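Local coordinates for cysteine synthase (Fusobacterium nucleatum subsp. nucleatum, PDB 5Z5C), which produces hydrogen sulfide from cysteine as a pyridoxal 5'-phosphate-dependent cysteine (hydroxyl) lyase, at the interface of chains A and B. Numbering follows the deposited sequence. Chains: chain A/B, Cysteine synthase.

Contact 1: the interface of chains A and B. Residues chain A 15-16, 43-45; chain B 21, 43, 270-271.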
loop_
_atom_site.group_PDB
_atom_site.type_symbol
_atom_site.label_atom_id
_atom_site.label_comp_id
_atom_site.label_asym_id
_atom_site.label_seq_id
_atom_site.Cartn_x
_atom_site.Cartn_y
_atom_site.Cartn_z
ATOM N N ASN A 15 15.539 1.006 3.923
ATOM C CA ASN A 15 14.959 1.673 2.744
ATOM C C ASN A 15 13.599 1.116 2.382
ATOM O O ASN A 15 12.967 1.638 1.506
ATOM C CB ASN A 15 15.921 1.557 1.561
ATOM C CG ASN A 15 17.197 2.342 1.794
ATOM O OD1 ASN A 15 17.122 3.436 2.277
ATOM N ND2 ASN A 15 18.361 1.762 1.502
ATOM N N LEU A 16 13.152 0.037 3.037
ATOM C CA LEU A 16 11.825 -0.527 2.820
ATOM C C LEU A 16 10.751 0.130 3.670
ATOM O O LEU A 16 9.585 -0.195 3.492
ATOM C CB LEU A 16 11.809 -2.050 3.071
ATOM C CG LEU A 16 12.676 -2.876 2.161
ATOM C CD1 LEU A 16 12.753 -4.318 2.631
ATOM C CD2 LEU A 16 12.148 -2.808 0.722
ATOM N N TYR A 43 2.602 3.829 2.881
ATOM C CA TYR A 43 3.717 3.805 1.951
ATOM C C TYR A 43 4.898 3.080 2.637
ATOM O O TYR A 43 5.930 3.661 2.911
ATOM C CB TYR A 43 4.200 5.205 1.641
ATOM C CG TYR A 43 3.272 6.027 0.699
ATOM C CD1 TYR A 43 2.029 6.476 1.126
ATOM C CD2 TYR A 43 3.681 6.360 -0.586
ATOM C CE1 TYR A 43 1.187 7.242 0.272
ATOM C CE2 TYR A 43 2.858 7.118 -1.439
ATOM C CZ TYR A 43 1.621 7.550 -0.999
ATOM O OH TYR A 43 0.829 8.292 -1.844
ATOM N N ASN A 44 4.712 1.790 2.922
ATOM C CA ASN A 44 5.618 1.019 3.775
ATOM C C ASN A 44 5.504 -0.414 3.284
ATOM O O ASN A 44 4.460 -0.765 2.696
ATOM C CB ASN A 44 5.145 1.054 5.218
ATOM C CG ASN A 44 5.734 2.199 6.007
ATOM O OD1 ASN A 44 6.953 2.268 6.112
ATOM N ND2 ASN A 44 4.860 3.077 6.621
ATOM N N LEU A 45 6.565 -1.200 3.548
ATOM C CA LEU A 45 6.684 -2.605 3.112
ATOM C C LEU A 45 5.371 -3.366 3.068
ATOM O O LEU A 45 5.082 -3.954 2.060
ATOM C CB LEU A 45 7.737 -3.371 3.975
ATOM C CG LEU A 45 8.088 -4.822 3.555
ATOM C CD1 LEU A 45 8.788 -4.834 2.208
ATOM C CD2 LEU A 45 8.983 -5.483 4.578
ATOM N N PRO B 21 11.149 1.785 -3.833
ATOM C CA PRO B 21 12.381 0.968 -3.668
ATOM C C PRO B 21 12.783 0.146 -4.902
ATOM O O PRO B 21 11.904 -0.407 -5.580
ATOM C CB PRO B 21 12.028 -0.000 -2.534
ATOM C CG PRO B 21 10.776 0.478 -1.950
ATOM C CD PRO B 21 10.075 1.354 -2.947
ATOM N N TYR B 43 4.408 0.960 -3.163
ATOM C CA TYR B 43 4.706 2.173 -2.400
ATOM C C TYR B 43 4.197 3.455 -3.165
ATOM O O TYR B 43 4.982 4.346 -3.533
ATOM C CB TYR B 43 6.215 2.330 -2.230
ATOM C CG TYR B 43 6.869 1.321 -1.271
ATOM C CD1 TYR B 43 7.085 0.001 -1.652
ATOM C CD2 TYR B 43 7.311 1.715 -0.013
ATOM C CE1 TYR B 43 7.693 -0.899 -0.794
ATOM C CE2 TYR B 43 7.924 0.817 0.849
ATOM C CZ TYR B 43 8.113 -0.494 0.456
ATOM O OH TYR B 43 8.733 -1.389 1.311
ATOM N N GLY B 270 8.831 -12.322 2.300
ATOM C CA GLY B 270 8.488 -10.963 2.828
ATOM C C GLY B 270 8.109 -9.883 1.819
ATOM O O GLY B 270 7.958 -8.708 2.196
ATOM N N LEU B 271 7.903 -10.285 0.561
ATOM C CA LEU B 271 7.473 -9.401 -0.530
ATOM C C LEU B 271 6.074 -9.778 -0.991
ATOM O O LEU B 271 5.887 -10.630 -1.880
ATOM C CB LEU B 271 8.484 -9.424 -1.680
ATOM C CG LEU B 271 9.908 -9.025 -1.248
ATOM C CD1 LEU B 271 10.913 -9.146 -2.392
ATOM C CD2 LEU B 271 9.943 -7.616 -0.735
HETATM O O HOH W 1 5.774 -7.008 1.492
#
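B:Tyr43 turns CG anti to its carbonyl carbon (chi1 -71°), which carries its ring across the interface to the backbone of A:Leu16 and A:Leu45. The phenol OH of B:Tyr43 donates a hydrogen bond to O of A:Leu16, 2.6 Å away. The angle at that carbonyl oxygen is 123°, and the donor is tilted 16° from the carbonyl plane. A:Leu16 O lies at the edge of the ring, in its plane. The backbone N of A:Leu45 is 3.1 Å from the same OH of B:Tyr43, but its N-H is not aimed there, so this is no clear hydrogen bond. CG of B:Pro21 sits 3.5 Å above the plane of the B:Tyr43 ring, over its centre. On the opposite side A:Asn44 O lies toward the rim. CA of A:Asn44 is past the rim, 3.7 Å from CE2 of B:Tyr43. The A:Leu45 side chain runs on toward B:Gly270. Water 1 lies 2.9 Å from O of B:Gly270 and 3.2 Å from O of A:Leu45, and so bridges the two chains. Near the two-fold axis, CD2 of A:Tyr43 reaches O of B:Tyr43 at 3.8 Å. The patch lodges the B:Tyr43 ring against partner backbone, with a symmetric twin, and probably helps to hold the dimer together.

Contact 2: the interface of chains A and B. Residues chain A 264, 267, 305, 309, 314; chain B 110-111, 114.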
loop_
_atom_site.group_PDB
_atom_site.type_symbol
_atom_site.label_atom_id
_atom_site.label_comp_id
_atom_site.label_asym_id
_atom_site.label_seq_id
_atom_site.Cartn_x
_atom_site.Cartn_y
_atom_site.Cartn_z
ATOM N N GLN A 264 -14.583 6.696 5.590
ATOM C CA GLN A 264 -15.332 6.677 4.317
ATOM C C GLN A 264 -15.212 8.011 3.564
ATOM O O GLN A 264 -14.946 8.023 2.340
ATOM C CB GLN A 264 -16.787 6.328 4.575
ATOM C CG GLN A 264 -17.010 4.895 5.010
ATOM C CD GLN A 264 -18.441 4.635 5.441
ATOM O OE1 GLN A 264 -19.181 5.544 5.797
ATOM N NE2 GLN A 264 -18.819 3.374 5.444
ATOM N N ALA A 267 -11.673 8.371 1.956
ATOM C CA ALA A 267 -11.523 7.555 0.726
ATOM C C ALA A 267 -12.187 8.235 -0.497
ATOM O O ALA A 267 -11.582 8.304 -1.599
ATOM C CB ALA A 267 -12.090 6.149 0.937
ATOM N N ASN A 305 -7.223 1.219 3.201
ATOM C CA ASN A 305 -8.563 0.635 3.346
ATOM C C ASN A 305 -8.652 -0.841 2.875
ATOM O O ASN A 305 -9.703 -1.450 3.069
ATOM C CB ASN A 305 -9.668 1.550 2.704
ATOM C CG ASN A 305 -9.460 1.803 1.219
ATOM O OD1 ASN A 305 -8.382 1.518 0.628
ATOM N ND2 ASN A 305 -10.501 2.319 0.589
ATOM N N LEU A 309 -12.236 -4.344 3.545
ATOM C CA LEU A 309 -13.376 -4.552 2.658
ATOM C C LEU A 309 -14.396 -5.512 3.284
ATOM O O LEU A 309 -15.561 -5.460 2.945
ATOM C CB LEU A 309 -12.981 -5.085 1.267
ATOM C CG LEU A 309 -11.920 -4.325 0.499
ATOM C CD1 LEU A 309 -11.624 -5.000 -0.855
ATOM C CD2 LEU A 309 -12.334 -2.891 0.284
ATOM N N MET A 314 -17.080 -0.802 4.721
ATOM C CA MET A 314 -17.748 -0.922 3.420
ATOM C C MET A 314 -19.270 -0.967 3.496
ATOM O O MET A 314 -19.904 -1.229 2.496
ATOM C CB MET A 314 -17.242 -2.191 2.704
ATOM C CG MET A 314 -15.913 -2.053 2.009
ATOM S SD MET A 314 -14.728 -0.799 2.559
ATOM C CE MET A 314 -15.072 0.499 1.376
ATOM N N SER B 110 -16.516 -2.624 -4.802
ATOM C CA SER B 110 -16.443 -1.943 -3.493
ATOM C C SER B 110 -15.193 -1.084 -3.342
ATOM O O SER B 110 -15.269 0.030 -2.844
ATOM C CB SER B 110 -16.596 -2.911 -2.305
ATOM O OG SER B 110 -15.515 -3.823 -2.222
ATOM N N LEU B 111 -14.035 -1.571 -3.787
ATOM C CA LEU B 111 -12.816 -0.773 -3.636
ATOM C C LEU B 111 -12.905 0.519 -4.497
ATOM O O LEU B 111 -12.631 1.630 -4.048
ATOM C CB LEU B 111 -11.577 -1.592 -4.012
ATOM C CG LEU B 111 -10.200 -0.984 -3.714
ATOM C CD1 LEU B 111 -10.157 -0.327 -2.343
ATOM C CD2 LEU B 111 -9.116 -2.060 -3.843
ATOM N N SER B 114 -15.233 2.952 -3.122
ATOM C CA SER B 114 -14.739 3.621 -1.906
ATOM C C SER B 114 -14.147 4.963 -2.233
ATOM O O SER B 114 -14.244 5.891 -1.447
ATOM C CB SER B 114 -13.704 2.782 -1.121
ATOM O OG SER B 114 -12.414 2.771 -1.722
HETATM O O HOH W 2 -15.562 6.094 0.753
#
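B:Ser114, which meets A:Asn305 and A:Met314, ends the short helix 111-114 with a helical backbone (phi -62°, psi -33°), while A:Met314 closes the 3-10 helix 312-314. The hydroxyl of B:Ser114 stands between its own backbone N and carbonyl carbon (chi1 76°). This turns it back along the helix to donate a hydrogen bond from OG of B:Ser114 to O of B:Leu111 at 2.6 Å, in the carbonyl plane and on a lone pair. The bond fixes the rotation of the hydroxyl. From the other chain, the amide ND2 of A:Asn305 donates to OG of B:Ser114 at 3.0 Å, but the bond is weak and bent. The amide OD1 of A:Asn305 is 3.9 Å from the methyl CD1 of B:Leu111. A:Met314 folds its chain twice beyond CB, and its terminal methyl CE packs on CB of B:Ser114 at 3.6 Å. A:Leu309 lies beside B:Ser110, with its two methyls about equally near the serine hydroxyl. The backbone of B:Ser114 is held as well. Water 2 lies 2.6 Å from O of B:Ser114 and equally 2.6 Å from O of A:Gln264, joining the two carbonyls. CB of A:Ala267 packs close to the same B:Ser114 carbonyl. The patch seats the short helix of one chain against loops and the 3-10 helix 312-314 of the other, and probably supports the dimer through packing, a weak amide bond and a water bridge.

Contact 3: the interface of chains A and B. Residues chain A 21, 23, 271, 333, 336; chain B 12-13, 15-16, 45.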
loop_
_atom_site.group_PDB
_atom_site.type_symbol
_atom_site.label_atom_id
_atom_site.label_comp_id
_atom_site.label_asym_id
_atom_site.label_seq_id
_atom_site.Cartn_x
_atom_site.Cartn_y
_atom_site.Cartn_z
ATOM N N PRO A 21 4.687 10.251 2.992
ATOM C CA PRO A 21 4.176 11.615 2.787
ATOM C C PRO A 21 3.488 12.233 3.989
ATOM O O PRO A 21 2.725 11.569 4.671
ATOM C CB PRO A 21 3.129 11.463 1.675
ATOM C CG PRO A 21 3.330 10.119 1.063
ATOM C CD PRO A 21 3.995 9.284 2.132
ATOM N N LEU A 23 0.635 15.078 4.611
ATOM C CA LEU A 23 -0.435 15.788 3.877
ATOM C C LEU A 23 -0.962 16.944 4.745
ATOM O O LEU A 23 -1.084 16.810 5.972
ATOM C CB LEU A 23 -1.595 14.838 3.498
ATOM C CG LEU A 23 -1.169 13.431 3.069
ATOM C CD1 LEU A 23 -2.335 12.455 3.142
ATOM C CD2 LEU A 23 -0.622 13.488 1.687
ATOM N N LEU A 271 -8.103 9.266 -0.332
ATOM C CA LEU A 271 -7.244 8.785 0.742
ATOM C C LEU A 271 -7.908 7.574 1.329
ATOM O O LEU A 271 -8.716 7.670 2.234
ATOM C CB LEU A 271 -7.048 9.874 1.785
ATOM C CG LEU A 271 -6.373 11.100 1.220
ATOM C CD1 LEU A 271 -6.333 12.209 2.245
ATOM C CD2 LEU A 271 -4.978 10.768 0.718
ATOM N N ILE A 333 -6.510 18.626 -0.462
ATOM C CA ILE A 333 -5.141 18.455 -0.042
ATOM C C ILE A 333 -4.385 19.693 -0.484
ATOM O O ILE A 333 -4.204 19.928 -1.675
ATOM C CB ILE A 333 -4.558 17.171 -0.632
ATOM C CG1 ILE A 333 -5.347 15.966 -0.092
ATOM C CG2 ILE A 333 -3.091 17.066 -0.338
ATOM C CD1 ILE A 333 -5.184 14.729 -0.930
ATOM N N VAL A 336 1.695 18.485 0.249
ATOM C CA VAL A 336 2.267 17.160 0.482
ATOM C C VAL A 336 3.763 17.363 0.518
ATOM O O VAL A 336 4.318 17.895 -0.458
ATOM C CB VAL A 336 1.951 16.148 -0.619
ATOM C CG1 VAL A 336 2.627 14.782 -0.274
ATOM C CG2 VAL A 336 0.471 15.988 -0.812
ATOM N N TYR B 12 3.520 19.582 -5.821
ATOM C CA TYR B 12 3.393 18.861 -4.524
ATOM C C TYR B 12 2.658 17.502 -4.592
ATOM O O TYR B 12 3.020 16.574 -3.866
ATOM C CB TYR B 12 3.021 19.835 -3.336
ATOM C CG TYR B 12 1.542 20.289 -3.308
ATOM C CD1 TYR B 12 0.512 19.371 -3.128
ATOM C CD2 TYR B 12 1.206 21.633 -3.437
ATOM C CE1 TYR B 12 -0.823 19.781 -3.088
ATOM C CE2 TYR B 12 -0.129 22.053 -3.404
ATOM C CZ TYR B 12 -1.130 21.119 -3.231
ATOM O OH TYR B 12 -2.444 21.523 -3.194
ATOM N N LEU B 13 1.686 17.365 -5.494
ATOM C CA LEU B 13 0.901 16.141 -5.548
ATOM C C LEU B 13 1.777 14.988 -6.057
ATOM O O LEU B 13 1.559 13.825 -5.659
ATOM C CB LEU B 13 -0.361 16.273 -6.375
ATOM C CG LEU B 13 -1.526 17.074 -5.783
ATOM C CD1 LEU B 13 -2.709 17.098 -6.718
ATOM C CD2 LEU B 13 -1.968 16.497 -4.463
ATOM N N ASN B 15 4.567 14.180 -4.996
ATOM C CA ASN B 15 5.091 13.498 -3.811
ATOM C C ASN B 15 4.244 12.305 -3.368
ATOM O O ASN B 15 4.693 11.540 -2.511
ATOM C CB ASN B 15 5.319 14.443 -2.643
ATOM C CG ASN B 15 6.404 15.464 -2.926
ATOM O OD1 ASN B 15 7.425 15.153 -3.557
ATOM N ND2 ASN B 15 6.202 16.691 -2.437
ATOM N N LEU B 16 3.035 12.166 -3.917
ATOM C CA LEU B 16 2.200 11.013 -3.628
ATOM C C LEU B 16 2.510 9.753 -4.446
ATOM O O LEU B 16 1.884 8.716 -4.188
ATOM C CB LEU B 16 0.732 11.383 -3.769
ATOM C CG LEU B 16 0.247 12.496 -2.824
ATOM C CD1 LEU B 16 -1.181 12.874 -3.147
ATOM C CD2 LEU B 16 0.361 12.039 -1.359
ATOM N N LEU B 45 0.278 5.909 -3.974
ATOM C CA LEU B 45 -0.996 6.355 -3.379
ATOM C C LEU B 45 -2.029 5.279 -3.148
ATOM O O LEU B 45 -2.561 5.208 -2.088
ATOM C CB LEU B 45 -1.649 7.473 -4.236
ATOM C CG LEU B 45 -2.940 8.083 -3.719
ATOM C CD1 LEU B 45 -2.710 8.813 -2.399
ATOM C CD2 LEU B 45 -3.521 9.034 -4.754
#
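The ring of B:Tyr12 has the backbone N of A:Val336 to one side of its plane, past the CG-CD1 rim, with CD1 of B:Tyr12 3.7 Å from that N. At the far end of the ring, the hydroxyl OH of B:Tyr12 donates to O of A:Ile333 at 2.8 Å. This bond lies in the carbonyl plane, on a lone pair, with an angle of 136° at the carbonyl oxygen. The second flat group is the amide of B:Asn15. Its ND2 donates to O of A:Val336 at 3.0 Å. The acceptor lies nearly in the amide plane, but the donor stands 46° out of the carbonyl plane, off the lone pairs. The two bonds hold the chain A backbone at A:Ile333 and at A:Val336. CG1 of A:Val336 is anti to its backbone N (chi1 179°), which lays it against CB of B:Asn15 at 3.6 Å. The two side chains run past each other in opposite directions. The same CG1 of A:Val336 also touches CD2 of B:Leu16 at 3.7 Å. This CD2 branch of B:Leu16 continues to CD2 of A:Leu23 at 3.5 Å. B:Leu16 crosses both A:Val336 and A:Leu23 at about a right angle. A:Pro21 lies beside this group. The patch sets the C-terminal strand 336-337 of one chain on the N-terminal 3-10 helix 13-16 of the other, and probably ties the chain ends into the dimer.

Contact 1 and contact 3 have C-alpha centres about 17 Å apart; contact 2 lies about 22 Å from contact 1 and 19 Å from contact 3. Contacts 1 and 3 share part of their surface with the chains exchanged. The 3-10 helix 13-16 appears with A:Leu45 in contact 1 and with B:Leu45 in contact 3. B:Pro21 and B:Leu271 face it in contact 1, A:Pro21 and A:Leu271 in contact 3. By two-fold symmetry, each chain therefore offers both surfaces. Contact 2 adds the separate helix 111-114. The segment around 264-271 reaches all three contacts. Together they spread the pairing over distant segments, consistent with a two-fold dimer.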